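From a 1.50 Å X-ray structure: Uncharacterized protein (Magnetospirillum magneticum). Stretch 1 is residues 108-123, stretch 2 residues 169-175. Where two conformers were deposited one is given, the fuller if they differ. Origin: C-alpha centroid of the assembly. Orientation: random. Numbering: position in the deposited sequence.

Stretch 1 (108-123) VVRDQFRMFRPDLPRK
Stretch 2, residues 169-175: TYRLKSV

How do the backbones meet? Stretch 1 leaves its helix after Q112, passes through a type I turn from Q112 to M115, and runs extended through P118 (-58/142) and D119 (-134/172). There a single beta bridge pairs D119 with R171, CA to CA 4.2 Å. L172 N donates to P118 O at 2.9 Å, almost perfectly straight at 179°, and L120 N donates to Y170 O at 2.8 Å.

What else does P118 O accept? R171, chi1 m and chi3 p, brings NE to P118 O at 3.1 Å, while its NH1 adds a weak bond to the same P118 O at 3.4 Å. The guanidinium lays one face over R117 CB. D119 O is taken within stretch 1 by Q112 NE2 at 2.8 Å.

What satisfies the polar groups near Y170? R122 NE donates to Y170 OH at 3.1 Å. One water joins R122 NH2 (2.6 Å) to Y170 OH (2.5 Å); another donates to D119 OD2 (3.1 Å) and T169 O (2.7 Å). T169 OG1 accepts from R171 N at 3.0 Å.

Where is the apolar centre? Buried L172 (m, t) points toward stretch 1. Its CB lies 3.7 Å from F113 CZ and 4.0 Å from P118 CB; its CD1 lies 4.1 Å from V109 CG1, and its CG 4.0 Å from L120 CB.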

# COMPACT_ATOMS: atom_id res chain seq x y z
N VAL A 108 0.61 12.10 10.08
CA VAL A 108 -0.47 11.87 11.08
C VAL A 108 -0.19 10.65 11.96
O VAL A 108 -0.09 10.73 13.20
CB VAL A 108 -1.89 11.75 10.39
CG1 VAL A 108 -2.99 11.71 11.44
CG2 VAL A 108 -2.15 12.90 9.40
N VAL A 109 -0.10 9.49 11.34
CA VAL A 109 0.14 8.28 12.14
C VAL A 109 1.42 8.38 12.97
O VAL A 109 1.38 8.07 14.17
CB VAL A 109 0.09 7.00 11.28
CG1 VAL A 109 0.23 5.75 12.15
CG2 VAL A 109 -1.15 7.03 10.42
N ARG A 110 2.51 8.84 12.38
CA ARG A 110 3.74 8.91 13.16
C ARG A 110 3.53 9.72 14.45
O ARG A 110 3.91 9.29 15.49
CB ARG A 110 4.83 9.59 12.33
CG ARG A 110 6.17 9.72 13.06
CD ARG A 110 7.07 10.72 12.36
NE ARG A 110 7.22 10.40 10.94
CZ ARG A 110 7.93 9.37 10.49
NH1 ARG A 110 8.58 8.59 11.35
NH2 ARG A 110 7.99 9.13 9.20
N ASP A 111 2.90 10.90 14.38
CA ASP A 111 2.77 11.75 15.57
C ASP A 111 1.80 11.19 16.60
O ASP A 111 1.91 11.48 17.79
CB ASP A 111 2.38 13.18 15.21
CG ASP A 111 3.07 14.22 16.11
OD1 ASP A 111 4.27 14.07 16.39
OD2 ASP A 111 2.43 15.18 16.53
N GLN A 112 0.83 10.39 16.17
CA GLN A 112 -0.09 9.73 17.11
C GLN A 112 0.66 8.80 18.06
O GLN A 112 0.24 8.64 19.17
CB GLN A 112 -1.18 8.92 16.40
CG GLN A 112 -2.23 9.77 15.74
CD GLN A 112 -2.93 10.70 16.74
OE1 GLN A 112 -2.47 11.83 16.97
NE2 GLN A 112 -4.00 10.22 17.34
N PHE A 113 1.72 8.16 17.59
CA PHE A 113 2.49 7.23 18.42
C PHE A 113 3.22 7.99 19.53
O PHE A 113 3.97 7.40 20.32
CB PHE A 113 3.45 6.41 17.57
CG PHE A 113 2.83 5.17 16.96
CD1 PHE A 113 2.68 4.03 17.72
CD2 PHE A 113 2.37 5.16 15.64
CE1 PHE A 113 2.11 2.89 17.22
CE2 PHE A 113 1.81 4.01 15.11
CZ PHE A 113 1.67 2.87 15.90
N ARG A 114 3.00 9.30 19.59
CA ARG A 114 3.48 10.00 20.75
C ARG A 114 2.50 9.96 21.92
O ARG A 114 2.91 10.11 23.05
CB ARG A 114 3.92 11.40 20.43
CG ARG A 114 5.08 11.72 21.28
CD ARG A 114 5.58 13.05 20.91
NE ARG A 114 6.12 13.67 22.09
CZ ARG A 114 6.60 14.89 22.09
NH1 ARG A 114 7.09 15.40 23.19
NH2 ARG A 114 6.53 15.65 20.98
N MET A 115 1.22 9.80 21.64
CA MET A 115 0.24 9.66 22.74
C MET A 115 0.56 8.46 23.61
O MET A 115 1.34 7.56 23.23
CB MET A 115 -1.15 9.39 22.17
CG MET A 115 -1.95 10.52 21.58
SD MET A 115 -3.20 9.63 20.62
CE MET A 115 -4.45 9.29 21.81
N PHE A 116 -0.06 8.43 24.78
CA PHE A 116 -0.21 7.21 25.57
C PHE A 116 -1.43 6.48 25.00
O PHE A 116 -2.48 7.11 24.87
CB PHE A 116 -0.46 7.58 27.03
CG PHE A 116 -0.90 6.43 27.90
CD1 PHE A 116 -0.05 5.36 28.16
CD2 PHE A 116 -2.16 6.44 28.50
CE1 PHE A 116 -0.45 4.31 28.98
CE2 PHE A 116 -2.56 5.40 29.32
CZ PHE A 116 -1.71 4.33 29.56
N ARG A 117 -1.31 5.20 24.69
CA ARG A 117 -2.37 4.47 24.00
C ARG A 117 -2.74 5.23 22.75
O ARG A 117 -3.82 5.83 22.69
CB ARG A 117 -3.61 4.31 24.88
CG ARG A 117 -3.31 3.80 26.27
CD ARG A 117 -3.80 2.41 26.49
NE ARG A 117 -3.87 2.24 27.93
CZ ARG A 117 -3.99 1.09 28.57
NH1 ARG A 117 -4.02 1.10 29.89
NH2 ARG A 117 -4.08 -0.05 27.90
N PRO A 118 -1.84 5.25 21.76
CA PRO A 118 -2.12 5.91 20.51
C PRO A 118 -3.38 5.32 19.86
O PRO A 118 -3.64 4.11 19.94
CB PRO A 118 -0.89 5.62 19.66
CG PRO A 118 0.19 5.25 20.61
CD PRO A 118 -0.49 4.66 21.79
N ASP A 119 -4.17 6.20 19.25
CA ASP A 119 -5.28 5.79 18.41
C ASP A 119 -5.31 6.56 17.09
O ASP A 119 -4.55 7.54 16.89
CB ASP A 119 -6.61 5.90 19.17
CG ASP A 119 -6.93 7.31 19.64
OD1 ASP A 119 -6.43 8.30 19.09
OD2 ASP A 119 -7.75 7.42 20.58
N LEU A 120 -6.20 6.11 16.20
CA LEU A 120 -6.34 6.77 14.92
C LEU A 120 -7.82 6.81 14.53
O LEU A 120 -8.24 6.14 13.62
CB LEU A 120 -5.50 6.02 13.87
CG LEU A 120 -5.22 6.74 12.54
CD1 LEU A 120 -4.27 7.92 12.78
CD2 LEU A 120 -4.63 5.80 11.49
N PRO A 121 -8.63 7.58 15.27
CA PRO A 121 -10.04 7.62 14.92
C PRO A 121 -10.26 8.27 13.56
O PRO A 121 -9.41 9.04 13.11
CB PRO A 121 -10.64 8.46 16.06
CG PRO A 121 -9.57 9.26 16.55
CD PRO A 121 -8.35 8.40 16.45
N ARG A 122 -11.39 7.92 12.92
CA ARG A 122 -11.72 8.42 11.58
C ARG A 122 -11.71 9.93 11.38
O ARG A 122 -11.34 10.39 10.31
CB ARG A 122 -13.02 7.80 11.07
CG ARG A 122 -12.92 6.30 10.93
CD ARG A 122 -12.65 5.86 9.48
NE ARG A 122 -12.81 4.40 9.34
CZ ARG A 122 -13.21 3.79 8.22
NH1 ARG A 122 -13.50 4.52 7.15
NH2 ARG A 122 -13.33 2.47 8.18
N LYS A 123 -12.07 10.72 12.40
CA LYS A 123 -11.97 12.19 12.28
C LYS A 123 -10.55 12.64 11.85
O LYS A 123 -10.40 13.68 11.23
CB LYS A 123 -12.34 12.92 13.57
CG LYS A 123 -11.63 12.38 14.82
CD LYS A 123 -11.00 13.46 15.69
CE LYS A 123 -11.90 13.81 16.87
NZ LYS A 123 -12.79 14.97 16.60
N THR A 169 -11.73 0.27 18.59
CA THR A 169 -10.91 1.20 19.37
C THR A 169 -10.13 2.17 18.45
O THR A 169 -9.74 3.27 18.87
CB THR A 169 -9.89 0.45 20.25
OG1 THR A 169 -9.04 -0.36 19.41
CG2 THR A 169 -10.56 -0.44 21.30
N TYR A 170 -9.94 1.78 17.20
CA TYR A 170 -8.88 2.32 16.32
C TYR A 170 -7.54 2.52 17.04
O TYR A 170 -6.78 3.44 16.70
CB TYR A 170 -9.30 3.59 15.59
CG TYR A 170 -10.42 3.36 14.61
CD1 TYR A 170 -10.29 2.44 13.58
CD2 TYR A 170 -11.61 4.07 14.71
CE1 TYR A 170 -11.31 2.22 12.68
CE2 TYR A 170 -12.64 3.86 13.81
CZ TYR A 170 -12.47 2.93 12.80
OH TYR A 170 -13.49 2.72 11.90
N ARG A 171 -7.28 1.67 18.04
CA ARG A 171 -6.00 1.69 18.74
C ARG A 171 -4.86 1.29 17.82
O ARG A 171 -4.94 0.36 17.03
CB ARG A 171 -6.02 0.85 20.02
CG ARG A 171 -6.54 1.65 21.23
CD ARG A 171 -5.64 1.56 22.45
NE ARG A 171 -4.29 2.02 22.11
CZ ARG A 171 -3.18 1.30 22.20
NH1 ARG A 171 -2.03 1.83 21.84
NH2 ARG A 171 -3.21 0.05 22.68
N LEU A 172 -3.77 2.01 17.95
CA LEU A 172 -2.61 1.75 17.12
C LEU A 172 -1.64 0.89 17.88
O LEU A 172 -1.54 1.01 19.11
CB LEU A 172 -1.95 3.08 16.75
CG LEU A 172 -2.51 3.91 15.59
CD1 LEU A 172 -1.84 5.26 15.65
CD2 LEU A 172 -2.25 3.23 14.24
N LYS A 173 -0.92 0.03 17.17
CA LYS A 173 0.15 -0.77 17.75
C LYS A 173 1.37 -0.64 16.88
O LYS A 173 1.27 -0.46 15.66
CB LYS A 173 -0.22 -2.27 17.87
CG LYS A 173 0.81 -3.12 18.67
CD LYS A 173 0.69 -4.65 18.36
CE LYS A 173 1.34 -5.58 19.44
NZ LYS A 173 2.82 -5.99 19.24
N SER A 174 2.54 -0.75 17.50
CA SER A 174 3.76 -0.70 16.75
C SER A 174 3.89 -2.01 16.00
O SER A 174 3.42 -3.06 16.45
CB SER A 174 4.96 -0.46 17.67
OG SER A 174 5.10 -1.50 18.61
N VAL A 175 4.54 -1.92 14.83
CA VAL A 175 4.78 -3.08 13.99
C VAL A 175 6.22 -2.99 13.50
O VAL A 175 6.64 -1.95 12.99
CB VAL A 175 3.80 -3.14 12.79
CG1 VAL A 175 2.37 -3.44 13.27
CG2 VAL A 175 3.83 -1.85 11.98
O HOH W 1 -10.08 5.89 19.33
O HOH W 2 -14.01 0.97 10.21